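Local coordinates for delta-aminolevulinic acid dehydratase (Toxoplasma gondii ME49, PDB 3OBK) that catalyses the condensation of two molecules of 5-aminolevulinic acid to porphobilinogen, the pyrrole building block of tetrapyrroles, and assembles as an octamer, at the interface of chains A and B. Residues are numbered along the deposited sequence; one frame, centred on the assembly and turned at random. Chains: chain A/B, Delta-aminolevulinic acid dehydratase.

The interface of chains A and B. Residues chain A 178, 203-206, 262-263; chain B 22, 25-26, 28.
B:Arg25 meets A:Asp262 with its side chain roughly perpendicular, in an interface of the porphobilinogen synthase octamer where the N-terminal arm of one subunit, including the 3-10 helix 23-27, lies against the TIM barrel of its two-fold partner. The salt bridge is made by NE, whose N-H points to carboxylate OD1 of A:Asp262, 2.8 Å away (165° at hydrogen), which accepts with its syn lone pair. Although the two group planes stand 75° apart, OD1 lies in the guanidinium plane. A bend at chi3 (-78°) turns the guanidinium so that NH2, at another edge, reaches the carbonyl O of A:Thr203 at 2.7 Å; these in-plane bonds at two points should fix its rotation. CB of B:Arg22 covers one face of this guanidinium.

On the backbone side of A:Asp262, the amide of B:Asn26 gives ND2 to the carbonyl O at 2.9 Å, nearly in the amide plane and close to straight. OD1 of B:Asn26 shares a water with the hydroxyl OG of A:Ser206.

B:Lys28 comes in across A:Asp204, bent at chi3 and chi4, and its ammonium NZ is gripped by neutral oxygens: A:Asp204 O at 2.7 Å, A:Asp178 O at 3.0 Å and A:Ser206 OG at 3.1 Å. Both carbonyls receive it tilted from their planes. The carboxylate atoms A:Asp178 OD1 and A:Asp204 OD1 lie 5.1 Å and 5.3 Å from B:Lys28 NZ, so their charges may favour the ammonium only at longer range.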
loop_
_atom_site.group_PDB
_atom_site.type_symbol
_atom_site.label_atom_id
_atom_site.label_comp_id
_atom_site.label_asym_id
_atom_site.label_seq_id
_atom_site.Cartn_x
_atom_site.Cartn_y
_atom_site.Cartn_z
ATOM N N ASP A 178 -9.340 -33.814 16.808
ATOM C CA ASP A 178 -8.268 -33.385 15.902
ATOM C C ASP A 178 -7.990 -31.902 16.057
ATOM O O ASP A 178 -6.823 -31.468 16.012
ATOM C CB ASP A 178 -8.643 -33.682 14.462
ATOM C CG ASP A 178 -8.769 -35.164 14.200
ATOM O OD1 ASP A 178 -7.719 -35.833 14.078
ATOM O OD2 ASP A 178 -9.914 -35.668 14.136
ATOM N N THR A 203 0.885 -31.604 20.935
ATOM C CA THR A 203 1.354 -30.562 20.014
ATOM C C THR A 203 0.751 -30.675 18.608
ATOM O O THR A 203 0.784 -29.720 17.835
ATOM C CB THR A 203 2.880 -30.570 19.893
ATOM O OG1 THR A 203 3.334 -31.838 19.415
ATOM C CG2 THR A 203 3.542 -30.252 21.255
ATOM N N ASP A 204 0.193 -31.844 18.322
ATOM C CA ASP A 204 -0.448 -32.213 17.053
ATOM C C ASP A 204 -1.842 -31.658 16.960
ATOM O O ASP A 204 -2.338 -31.422 15.875
ATOM C CB ASP A 204 -0.644 -33.757 17.017
ATOM C CG ASP A 204 -0.051 -34.397 15.799
ATOM O OD1 ASP A 204 0.554 -33.685 14.963
ATOM O OD2 ASP A 204 -0.176 -35.629 15.670
ATOM N N THR A 205 -2.501 -31.555 18.109
ATOM C CA THR A 205 -3.858 -31.097 18.185
ATOM C C THR A 205 -3.926 -29.637 17.765
ATOM O O THR A 205 -3.212 -28.791 18.308
ATOM C CB THR A 205 -4.395 -31.242 19.612
ATOM O OG1 THR A 205 -4.318 -32.614 20.019
ATOM C CG2 THR A 205 -5.843 -30.802 19.703
ATOM N N SER A 206 -4.800 -29.347 16.811
ATOM C CA SER A 206 -4.964 -28.004 16.252
ATOM C C SER A 206 -5.922 -27.134 17.043
ATOM O O SER A 206 -6.702 -27.615 17.864
ATOM C CB SER A 206 -5.474 -28.093 14.824
ATOM O OG SER A 206 -4.591 -28.851 14.018
ATOM N N ASP A 262 -3.999 -22.078 14.403
ATOM C CA ASP A 262 -3.839 -22.718 13.117
ATOM C C ASP A 262 -4.855 -22.196 12.079
ATOM O O ASP A 262 -4.590 -22.245 10.872
ATOM C CB ASP A 262 -4.057 -24.232 13.292
ATOM C CG ASP A 262 -3.052 -24.867 14.221
ATOM O OD1 ASP A 262 -1.857 -24.914 13.835
ATOM O OD2 ASP A 262 -3.440 -25.353 15.313
ATOM N N MET A 263 -6.050 -21.790 12.549
ATOM C CA MET A 263 -7.102 -21.211 11.688
ATOM C C MET A 263 -7.899 -20.192 12.463
ATOM O O MET A 263 -8.004 -20.286 13.692
ATOM C CB MET A 263 -8.064 -22.278 11.176
ATOM C CG MET A 263 -7.387 -23.441 10.424
ATOM S SD MET A 263 -8.541 -24.654 9.736
ATOM C CE MET A 263 -7.390 -26.018 9.517
ATOM N N ARG B 22 2.932 -24.030 14.680
ATOM C CA ARG B 22 3.394 -25.181 13.929
ATOM C C ARG B 22 2.614 -25.268 12.626
ATOM O O ARG B 22 1.529 -25.844 12.590
ATOM C CB ARG B 22 3.187 -26.433 14.754
ATOM C CG ARG B 22 4.062 -26.467 15.967
ATOM C CD ARG B 22 3.918 -27.766 16.731
ATOM N NE ARG B 22 4.729 -27.740 17.955
ATOM C CZ ARG B 22 5.882 -28.377 18.141
ATOM N NH1 ARG B 22 6.413 -29.146 17.209
ATOM N NH2 ARG B 22 6.505 -28.241 19.299
ATOM N N ARG B 25 0.760 -28.500 11.400
ATOM C CA ARG B 25 -0.564 -28.940 11.834
ATOM C C ARG B 25 -1.558 -28.856 10.678
ATOM O O ARG B 25 -2.438 -29.746 10.512
ATOM C CB ARG B 25 -1.067 -28.150 13.034
ATOM C CG ARG B 25 -0.430 -28.591 14.326
ATOM C CD ARG B 25 -1.055 -27.965 15.551
ATOM N NE ARG B 25 -0.602 -26.581 15.766
ATOM C CZ ARG B 25 0.180 -26.155 16.769
ATOM N NH1 ARG B 25 0.494 -24.870 16.835
ATOM N NH2 ARG B 25 0.679 -26.984 17.688
ATOM N N ASN B 26 -1.407 -27.811 9.859
ATOM C CA ASN B 26 -2.239 -27.685 8.663
ATOM C C ASN B 26 -1.843 -28.642 7.475
ATOM O O ASN B 26 -2.433 -28.553 6.381
ATOM C CB ASN B 26 -2.395 -26.193 8.261
ATOM C CG ASN B 26 -3.190 -25.368 9.321
ATOM O OD1 ASN B 26 -3.927 -25.927 10.169
ATOM N ND2 ASN B 26 -3.010 -24.045 9.298
ATOM N N LYS B 28 -1.370 -32.192 8.378
ATOM C CA LYS B 28 -1.461 -33.406 9.204
ATOM C C LYS B 28 -2.016 -34.645 8.494
ATOM O O LYS B 28 -1.590 -35.756 8.732
ATOM C CB LYS B 28 -2.418 -33.088 10.370
ATOM C CG LYS B 28 -1.858 -33.215 11.749
ATOM C CD LYS B 28 -2.534 -32.219 12.745
ATOM C CE LYS B 28 -4.043 -32.321 12.883
ATOM N NZ LYS B 28 -4.442 -31.930 14.273
HETATM O O HOH W 1 -4.634 -28.099 11.486
HETATM O O HOH W 2 -0.683 -24.605 11.372
#